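Local coordinates for protein ubiquinone biosynthesis accessory factor UbiJ (Escherichia coli, PDB 6H6O) that binds hydrophobic intermediates of ubiquinone biosynthesis through its SCP2 domain and is essential for the stability of the multiprotein Ubi complex, at residues A[46-51]-A[80-85]; A[27-32]-A[121-126]. All blocks are in the same frame, centred on the assembly; numbering follows the deposited sequence.

Contact 1 (A[46-51]-A[80-85]); sequences KVLRVE and CTVIAY. With LMR ((2S)-2-hydroxybutanedioic acid), chain C.
Val50 lies side by side with Val82, its CG2 methyl 3.7 Å from CG2 of Val82, at a parallel pairing in the mixed sheet of the SCP2 domain. Strand 80-84 runs parallel to strand 47-52, at 18° between the two short segments. Their register pairs Leu48 with Cys80, Arg49 with Thr81, Val50 with Val82 and Glu51 with Ile83. The bonds follow the parallel scheme, each of Arg49 and Glu51 bonding to two residues of the partner strand: Arg49 gives its N-H to Cys80 O and takes that of Val82 on its own O, and Glu51 repeats the pattern with Val82 O and Ala84 N. Glu51 N lies 2.8 Å from Val82 O and Ala84 N 3.2 Å from Glu51 O; at the other end Cys80 N makes a weak bond to Val47 O.

The two sheet faces differ in chemistry. On the apolar one, Leu48, with CG anti to the backbone N (chi1 174°) and chi2 setting CD1, has that methyl 3.8 Å from Cys80 SG, while the same methyl meets Val82 CG1. Helix 113-128 packs on this face through Val115 and Val116. The other face carries Arg49, Thr81, Glu51 and Ile83. Here the aliphatic root of Glu51 does the packing, CB lying 3.8 Å from Ile83 CG1, and CG touches Thr81 CG2. The Glu51 chain bends at chi2, and its carboxylate pairs with Arg49 of the same strand; Ser58 on the neighbouring strand 58-63 binds both OE1 of Glu51 and NH2 of Arg49, tying down the charged pair. In that salt bridge Arg49 NE stands 2.9 Å from Glu51 OE2, approaching from above the carboxylate plane, 38° out of it.

Contact 2 (A[27-32]-A[121-126]); sequences NTFLYR and ALADLA. With CA (calcium ion), chain H; CA (calcium ion), chain G.
Leu30 and Phe29 reach from the C-terminal end of helix 14-30 onto one side of helix 113-128, joining two helices of the SCP2 domain that are far apart in sequence. The apolar contacts centre on Ala126, whose CB points toward the other helix. Leu30 CD2 comes within 3.8 Å of this methyl and also touches Leu122 CG at 3.9 Å, one helical turn earlier, so a single leucine branch bridges two successive turns. The Leu30 and Leu122 side chains cross obliquely.

The aromatic contact is a CH-pi interaction. In Phe29, CG anti to the backbone N (chi1 -176°) carries the ring to helix 113-128, where Ala126 CB lies over one face, offset toward the rim, 4.1 Å from the centroid and 17° off the normal. CE2 of the ring also meets Ala123 CB at 4.3 Å. The same ring meets Phe14 of the second subunit, and an alanine in place of Phe29 would probably leave both the Ala126 methyl and that neighbouring ring without their aromatic partner.

Polar links run through metal and water. Ala126 O binds a calcium ion at 2.2 Å, and a water on this ion donates to Phe29 O at 2.7 Å; Asp129 and Ala131 complete the protein ligands. A second calcium ion is held by Asp124 OD1 at 2.7 Å, with Arg93 and Glu127. No direct hydrogen bond joins the two segments: apolar contacts, mostly of side chains, supply the adhesion, while calcium and its water, probably polarised by the ion, link Phe29 O to Ala126 O.

Contact 1 lies in the interior of the sheet and contact 2 farther out, and their chemistry differs with that place. Contact 1, its centre about 7 Å from the centre of the chain, rests on direct backbone bonds between neighbouring strands; contact 2, its centre about 10 Å from the centre of the chain and on the opposite side, joins helices mainly through side chains, with one calcium- and water-mediated link. The two contacts do not touch. Helix 113-128 is common to both, packing against contact 1 and supplying one half of contact 2. Although contact 2 is the more buried at its touching residues, it also borders the second subunit, whereas no other protein chain of the assembly touches contact 1.

Contact 1 (A[46-51]-A[80-85])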
ATOM      1  N   LYS A  46       8.010   2.167 -21.107  1.00 15.21           N
ATOM      2  CA  LYS A  46       7.955   3.359 -20.266  1.00 13.83           C
ATOM      3  C   LYS A  46       8.415   3.114 -18.840  1.00 17.71           C
ATOM      4  O   LYS A  46       8.204   2.029 -18.273  1.00 17.11           O
ATOM      5  CB  LYS A  46       6.550   4.009 -20.290  1.00 15.47           C
ATOM      6  CG  LYS A  46       6.112   4.471 -21.700  1.00 14.65           C
ATOM      7  CD  LYS A  46       6.996   5.587 -22.306  1.00 18.22           C
ATOM      8  CE  LYS A  46       6.436   6.020 -23.646  1.00 20.23           C
ATOM      9  NZ  LYS A  46       7.351   6.973 -24.337  1.00 16.09           N
ATOM     10  N   VAL A  47       9.065   4.131 -18.269  1.00 13.43           N
ATOM     11  CA  VAL A  47       9.505   4.198 -16.871  1.00 12.75           C
ATOM     12  C   VAL A  47       8.685   5.314 -16.176  1.00 18.89           C
ATOM     13  O   VAL A  47       8.829   6.498 -16.523  1.00 17.53           O
ATOM     14  CB  VAL A  47      11.021   4.449 -16.705  1.00 16.27           C
ATOM     15  CG1 VAL A  47      11.399   4.444 -15.212  1.00 15.56           C
ATOM     16  CG2 VAL A  47      11.847   3.430 -17.484  1.00 16.81           C
ATOM     17  N   LEU A  48       7.821   4.932 -15.221  1.00 17.14           N
ATOM     18  CA  LEU A  48       6.987   5.871 -14.486  1.00 17.26           C
ATOM     19  C   LEU A  48       7.459   5.917 -13.038  1.00 19.71           C
ATOM     20  O   LEU A  48       7.387   4.903 -12.342  1.00 16.69           O
ATOM     21  CB  LEU A  48       5.511   5.443 -14.562  1.00 17.67           C
ATOM     22  CG  LEU A  48       4.470   6.245 -13.717  1.00 23.80           C
ATOM     23  CD1 LEU A  48       4.443   7.748 -14.108  1.00 24.54           C
ATOM     24  CD2 LEU A  48       3.052   5.647 -13.878  1.00 23.36           C
ATOM     25  N   ARG A  49       7.949   7.091 -12.599  1.00 16.63           N
ATOM     26  CA  ARG A  49       8.408   7.294 -11.219  1.00 16.21           C
ATOM     27  C   ARG A  49       7.277   7.903 -10.390  1.00 20.00           C
ATOM     28  O   ARG A  49       6.697   8.908 -10.785  1.00 20.54           O
ATOM     29  CB  ARG A  49       9.656   8.192 -11.187  1.00 16.69           C
ATOM     30  CG  ARG A  49      10.363   8.187  -9.837  1.00 20.75           C
ATOM     31  CD  ARG A  49      11.747   8.827  -9.918  1.00 30.63           C
ATOM     32  NE  ARG A  49      12.454   8.629  -8.653  1.00 32.56           N
ATOM     33  CZ  ARG A  49      13.620   8.007  -8.508  1.00 41.79           C
ATOM     34  NH1 ARG A  49      14.267   7.538  -9.566  1.00 23.99           N
ATOM     35  NH2 ARG A  49      14.151   7.854  -7.302  1.00 34.89           N
ATOM     36  N   VAL A  50       6.982   7.301  -9.237  1.00 16.93           N
ATOM     37  CA  VAL A  50       5.912   7.739  -8.344  1.00 17.89           C
ATOM     38  C   VAL A  50       6.537   8.163  -7.019  1.00 23.57           C
ATOM     39  O   VAL A  50       7.165   7.346  -6.336  1.00 22.74           O
ATOM     40  CB  VAL A  50       4.769   6.685  -8.153  1.00 22.87           C
ATOM     41  CG1 VAL A  50       3.645   7.243  -7.279  1.00 23.46           C
ATOM     42  CG2 VAL A  50       4.211   6.184  -9.486  1.00 22.21           C
ATOM     43  N   GLU A  51       6.414   9.459  -6.696  1.00 21.45           N
ATOM     44  CA  GLU A  51       6.910  10.040  -5.447  1.00 21.85           C
ATOM     45  C   GLU A  51       5.693  10.246  -4.557  1.00 26.12           C
ATOM     46  O   GLU A  51       4.866  11.116  -4.840  1.00 25.43           O
ATOM     47  CB  GLU A  51       7.631  11.377  -5.694  1.00 23.27           C
ATOM     48  CG  GLU A  51       8.786  11.320  -6.696  1.00 26.55           C
ATOM     49  CD  GLU A  51      10.071  10.632  -6.273  1.00 41.05           C
ATOM     50  OE1 GLU A  51      10.143  10.087  -5.151  1.00 39.44           O
ATOM     51  OE2 GLU A  51      11.012  10.613  -7.096  1.00 36.26           O
ATOM     52  N   CYS A  80       8.184   9.780 -17.071  1.00 15.94           N
ATOM     53  CA  CYS A  80       7.161  10.564 -16.391  1.00 16.95           C
ATOM     54  C   CYS A  80       7.362  10.383 -14.891  1.00 19.96           C
ATOM     55  O   CYS A  80       7.697   9.279 -14.431  1.00 17.82           O
ATOM     56  CB  CYS A  80       5.769  10.106 -16.825  1.00 18.27           C
ATOM     57  SG  CYS A  80       4.395  10.991 -16.033  1.00 23.11           S
ATOM     58  N   THR A  81       7.185  11.477 -14.141  1.00 17.42           N
ATOM     59  CA  THR A  81       7.296  11.458 -12.678  1.00 17.47           C
ATOM     60  C   THR A  81       6.034  12.104 -12.120  1.00 21.08           C
ATOM     61  O   THR A  81       5.643  13.200 -12.560  1.00 21.44           O
ATOM     62  CB  THR A  81       8.575  12.181 -12.198  1.00 25.94           C
ATOM     63  OG1 THR A  81       9.713  11.526 -12.763  1.00 24.04           O
ATOM     64  CG2 THR A  81       8.693  12.210 -10.650  1.00 25.08           C
ATOM     65  N   VAL A  82       5.391  11.414 -11.178  1.00 16.21           N
ATOM     66  CA  VAL A  82       4.172  11.894 -10.551  1.00 18.11           C
ATOM     67  C   VAL A  82       4.431  12.065  -9.069  1.00 21.81           C
ATOM     68  O   VAL A  82       5.120  11.230  -8.463  1.00 21.79           O
ATOM     69  CB  VAL A  82       2.898  11.051 -10.874  1.00 24.48           C
ATOM     70  CG1 VAL A  82       2.610  11.032 -12.370  1.00 23.72           C
ATOM     71  CG2 VAL A  82       3.017   9.626 -10.354  1.00 24.90           C
ATOM     72  N   ILE A  83       3.963  13.192  -8.507  1.00 19.99           N
ATOM     73  CA  ILE A  83       4.130  13.529  -7.092  1.00 19.58           C
ATOM     74  C   ILE A  83       2.740  13.812  -6.505  1.00 21.38           C
ATOM     75  O   ILE A  83       2.028  14.681  -7.008  1.00 21.62           O
ATOM     76  CB  ILE A  83       5.129  14.696  -6.829  1.00 23.60           C
ATOM     77  CG1 ILE A  83       6.487  14.481  -7.559  1.00 25.72           C
ATOM     78  CG2 ILE A  83       5.340  14.882  -5.306  1.00 23.37           C
ATOM     79  CD1 ILE A  83       6.687  15.348  -8.761  1.00 38.56           C
ATOM     80  N   ALA A  84       2.343  13.053  -5.466  1.00 19.07           N
ATOM     81  CA  ALA A  84       1.022  13.208  -4.858  1.00 19.45           C
ATOM     82  C   ALA A  84       0.957  12.497  -3.509  1.00 25.09           C
ATOM     83  O   ALA A  84       1.772  11.618  -3.243  1.00 23.07           O
ATOM     84  CB  ALA A  84      -0.036  12.613  -5.778  1.00 19.39           C
ATOM     85  N   TYR A  85      -0.045  12.856  -2.675  1.00 23.89           N
ATOM     86  CA  TYR A  85      -0.285  12.166  -1.419  1.00 23.90           C
ATOM     87  C   TYR A  85      -0.980  10.841  -1.805  1.00 27.72           C
ATOM     88  O   TYR A  85      -1.643  10.760  -2.863  1.00 23.74           O
ATOM     89  CB  TYR A  85      -1.145  13.013  -0.455  1.00 25.86           C
ATOM     90  CG  TYR A  85      -0.357  14.062   0.300  1.00 28.91           C
ATOM     91  CD1 TYR A  85       0.439  13.714   1.384  1.00 31.02           C
ATOM     92  CD2 TYR A  85      -0.411  15.407  -0.067  1.00 30.17           C
ATOM     93  CE1 TYR A  85       1.196  14.668   2.062  1.00 33.64           C
ATOM     94  CE2 TYR A  85       0.337  16.373   0.613  1.00 31.45           C
ATOM     95  CZ  TYR A  85       1.142  15.997   1.676  1.00 42.13           C
ATOM     96  OH  TYR A  85       1.889  16.923   2.369  1.00 45.38           O
TER
HETATM   97  C1  LMR C 201      -0.960  15.163   6.160  1.00 90.58           C
HETATM   98  O1A LMR C 201      -1.578  16.037   6.918  1.00 92.29           O
HETATM   99  O1B LMR C 201      -0.134  14.370   6.571  1.00 90.02           O
HETATM  100  C2  LMR C 201      -1.352  15.234   4.696  1.00 89.27           C
HETATM  101  O2  LMR C 201      -1.294  13.935   4.112  1.00 88.86           O
HETATM  102  C3  LMR C 201      -2.750  15.810   4.494  1.00 89.38           C
HETATM  103  C4  LMR C 201      -3.161  15.775   3.044  1.00 88.23           C
HETATM  104  O4A LMR C 201      -3.514  14.757   2.482  1.00 87.16           O
HETATM  105  O4B LMR C 201      -3.094  16.940   2.451  1.00 88.52           O

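Contact 2 (A[27-32]-A[121-126])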
ATOM      1  N   ASN A  27       0.489  -6.595 -11.518  1.00 16.24           N
ATOM      2  CA  ASN A  27       0.478  -7.615 -12.553  1.00 16.72           C
ATOM      3  C   ASN A  27      -0.838  -8.407 -12.597  1.00 20.16           C
ATOM      4  O   ASN A  27      -1.385  -8.609 -13.682  1.00 18.87           O
ATOM      5  CB  ASN A  27       1.690  -8.517 -12.468  1.00 18.20           C
ATOM      6  CG  ASN A  27       2.902  -7.798 -13.024  1.00 25.25           C
ATOM      7  OD1 ASN A  27       2.932  -7.391 -14.193  1.00 20.96           O
ATOM      8  ND2 ASN A  27       3.890  -7.588 -12.192  1.00 19.76           N
ATOM      9  N   THR A  28      -1.386  -8.764 -11.443  1.00 16.98           N
ATOM     10  CA  THR A  28      -2.668  -9.479 -11.443  1.00 17.39           C
ATOM     11  C   THR A  28      -3.802  -8.584 -11.971  1.00 22.42           C
ATOM     12  O   THR A  28      -4.670  -9.051 -12.716  1.00 24.26           O
ATOM     13  CB  THR A  28      -2.981 -10.028 -10.038  1.00 21.98           C
ATOM     14  OG1 THR A  28      -1.864 -10.797  -9.577  1.00 25.10           O
ATOM     15  CG2 THR A  28      -4.260 -10.882 -10.013  1.00 27.79           C
ATOM     16  N   PHE A  29      -3.776  -7.300 -11.617  1.00 18.92           N
ATOM     17  CA  PHE A  29      -4.828  -6.357 -12.004  1.00 21.06           C
ATOM     18  C   PHE A  29      -4.769  -5.905 -13.478  1.00 21.94           C
ATOM     19  O   PHE A  29      -5.812  -5.853 -14.160  1.00 21.11           O
ATOM     20  CB  PHE A  29      -4.818  -5.147 -11.050  1.00 23.71           C
ATOM     21  CG  PHE A  29      -5.911  -4.117 -11.247  1.00 26.96           C
ATOM     22  CD1 PHE A  29      -7.255  -4.460 -11.088  1.00 33.12           C
ATOM     23  CD2 PHE A  29      -5.595  -2.799 -11.560  1.00 30.01           C
ATOM     24  CE1 PHE A  29      -8.265  -3.498 -11.243  1.00 34.98           C
ATOM     25  CE2 PHE A  29      -6.610  -1.845 -11.744  1.00 34.25           C
ATOM     26  CZ  PHE A  29      -7.934  -2.201 -11.581  1.00 32.64           C
ATOM     27  N   LEU A  30      -3.555  -5.642 -13.974  1.00 18.05           N
ATOM     28  CA  LEU A  30      -3.321  -5.063 -15.295  1.00 17.55           C
ATOM     29  C   LEU A  30      -2.834  -5.998 -16.382  1.00 21.92           C
ATOM     30  O   LEU A  30      -3.161  -5.760 -17.540  1.00 21.77           O
ATOM     31  CB  LEU A  30      -2.329  -3.882 -15.183  1.00 18.24           C
ATOM     32  CG  LEU A  30      -2.684  -2.741 -14.210  1.00 23.11           C
ATOM     33  CD1 LEU A  30      -1.541  -1.758 -14.113  1.00 22.80           C
ATOM     34  CD2 LEU A  30      -4.005  -2.003 -14.618  1.00 25.64           C
ATOM     35  N   TYR A  31      -2.049  -7.028 -16.044  1.00 18.29           N
ATOM     36  CA  TYR A  31      -1.440  -7.902 -17.050  1.00 18.16           C
ATOM     37  C   TYR A  31      -2.044  -9.288 -17.210  1.00 22.50           C
ATOM     38  O   TYR A  31      -1.650 -10.007 -18.138  1.00 24.37           O
ATOM     39  CB  TYR A  31       0.063  -8.044 -16.754  1.00 18.54           C
ATOM     40  CG  TYR A  31       0.874  -6.894 -17.289  1.00 19.33           C
ATOM     41  CD1 TYR A  31       0.991  -5.702 -16.575  1.00 20.22           C
ATOM     42  CD2 TYR A  31       1.508  -6.984 -18.527  1.00 20.02           C
ATOM     43  CE1 TYR A  31       1.726  -4.630 -17.080  1.00 19.23           C
ATOM     44  CE2 TYR A  31       2.277  -5.939 -19.018  1.00 20.16           C
ATOM     45  CZ  TYR A  31       2.386  -4.769 -18.290  1.00 24.07           C
ATOM     46  OH  TYR A  31       3.151  -3.756 -18.781  1.00 21.46           O
ATOM     47  N   ARG A  32      -2.958  -9.689 -16.320  1.00 18.30           N
ATOM     48  CA  ARG A  32      -3.536 -11.032 -16.392  1.00 19.60           C
ATOM     49  C   ARG A  32      -4.481 -11.190 -17.608  1.00 23.66           C
ATOM     50  O   ARG A  32      -4.487 -12.249 -18.232  1.00 24.37           O
ATOM     51  CB  ARG A  32      -4.278 -11.356 -15.083  1.00 21.27           C
ATOM     52  CG  ARG A  32      -4.848 -12.761 -14.970  1.00 34.90           C
ATOM     53  CD  ARG A  32      -5.416 -12.982 -13.578  1.00 46.83           C
ATOM     54  NE  ARG A  32      -6.038 -14.302 -13.440  1.00 66.92           N
ATOM     55  CZ  ARG A  32      -5.406 -15.395 -13.017  1.00 85.96           C
ATOM     56  NH1 ARG A  32      -6.052 -16.551 -12.932  1.00 74.94           N
ATOM     57  NH2 ARG A  32      -4.121 -15.342 -12.687  1.00 76.70           N
ATOM     58  N   ALA A 121      -5.913   5.412 -18.007  1.00 19.74           N
ATOM     59  CA  ALA A 121      -6.785   4.826 -19.036  1.00 20.21           C
ATOM     60  C   ALA A 121      -6.737   3.287 -18.933  1.00 22.22           C
ATOM     61  O   ALA A 121      -7.786   2.646 -18.991  1.00 21.60           O
ATOM     62  CB  ALA A 121      -6.348   5.278 -20.416  1.00 21.03           C
ATOM     63  N   LEU A 122      -5.533   2.698 -18.757  1.00 18.09           N
ATOM     64  CA  LEU A 122      -5.357   1.250 -18.590  1.00 17.37           C
ATOM     65  C   LEU A 122      -6.062   0.756 -17.327  1.00 21.83           C
ATOM     66  O   LEU A 122      -6.804  -0.232 -17.415  1.00 19.88           O
ATOM     67  CB  LEU A 122      -3.857   0.841 -18.595  1.00 16.34           C
ATOM     68  CG  LEU A 122      -3.510  -0.611 -18.207  1.00 19.10           C
ATOM     69  CD1 LEU A 122      -4.181  -1.636 -19.129  1.00 19.37           C
ATOM     70  CD2 LEU A 122      -1.995  -0.821 -18.154  1.00 18.46           C
ATOM     71  N   ALA A 123      -5.874   1.437 -16.169  1.00 18.13           N
ATOM     72  CA  ALA A 123      -6.543   1.041 -14.921  1.00 18.89           C
ATOM     73  C   ALA A 123      -8.081   1.106 -15.074  1.00 23.59           C
ATOM     74  O   ALA A 123      -8.786   0.215 -14.576  1.00 22.77           O
ATOM     75  CB  ALA A 123      -6.078   1.925 -13.769  1.00 19.88           C
ATOM     76  N   ASP A 124      -8.579   2.146 -15.789  1.00 20.53           N
ATOM     77  CA  ASP A 124     -10.012   2.322 -16.056  1.00 21.46           C
ATOM     78  C   ASP A 124     -10.539   1.124 -16.880  1.00 22.46           C
ATOM     79  O   ASP A 124     -11.546   0.521 -16.518  1.00 21.06           O
ATOM     80  CB  ASP A 124     -10.262   3.647 -16.798  1.00 24.73           C
ATOM     81  CG  ASP A 124     -11.719   4.109 -16.814  1.00 39.03           C
ATOM     82  OD1 ASP A 124     -12.541   3.509 -16.091  1.00 38.18           O
ATOM     83  OD2 ASP A 124     -12.030   5.082 -17.547  1.00 48.54           O
ATOM     84  N   LEU A 125      -9.784   0.717 -17.920  1.00 19.73           N
ATOM     85  CA  LEU A 125     -10.183  -0.411 -18.759  1.00 19.98           C
ATOM     86  C   LEU A 125     -10.048  -1.736 -18.020  1.00 21.37           C
ATOM     87  O   LEU A 125     -10.827  -2.655 -18.282  1.00 19.67           O
ATOM     88  CB  LEU A 125      -9.403  -0.412 -20.073  1.00 20.00           C
ATOM     89  CG  LEU A 125      -9.801   0.731 -21.045  1.00 23.74           C
ATOM     90  CD1 LEU A 125      -8.820   0.846 -22.187  1.00 23.30           C
ATOM     91  CD2 LEU A 125     -11.221   0.538 -21.611  1.00 24.00           C
ATOM     92  N   ALA A 126      -9.087  -1.830 -17.069  1.00 19.10           N
ATOM     93  CA  ALA A 126      -8.894  -3.041 -16.262  1.00 19.59           C
ATOM     94  C   ALA A 126     -10.068  -3.303 -15.317  1.00 24.58           C
ATOM     95  O   ALA A 126     -10.359  -4.456 -14.970  1.00 24.92           O
ATOM     96  CB  ALA A 126      -7.566  -2.986 -15.502  1.00 19.62           C
TER
HETATM   97 CA    CA H 206     -12.771   3.903 -13.462  1.00 58.27          CA
HETATM   98 CA    CA G 205     -10.400  -6.675 -14.790  1.00 21.94          CA
HETATM   99  O   HOH W   1      -8.301  -6.800 -13.665  1.00 18.92           O
HETATM  100  O   HOH W   2     -11.741  -6.495 -12.934  1.00 38.74           O
HETATM  101  O   HOH W   3      -9.027  -6.948 -16.659  1.00 20.10           O
HETATM  102  O   HOH W   4     -10.371   3.339 -12.682  1.00 47.67           O
HETATM  103  O   HOH W   5     -15.005   3.417 -14.638  1.00 61.90           O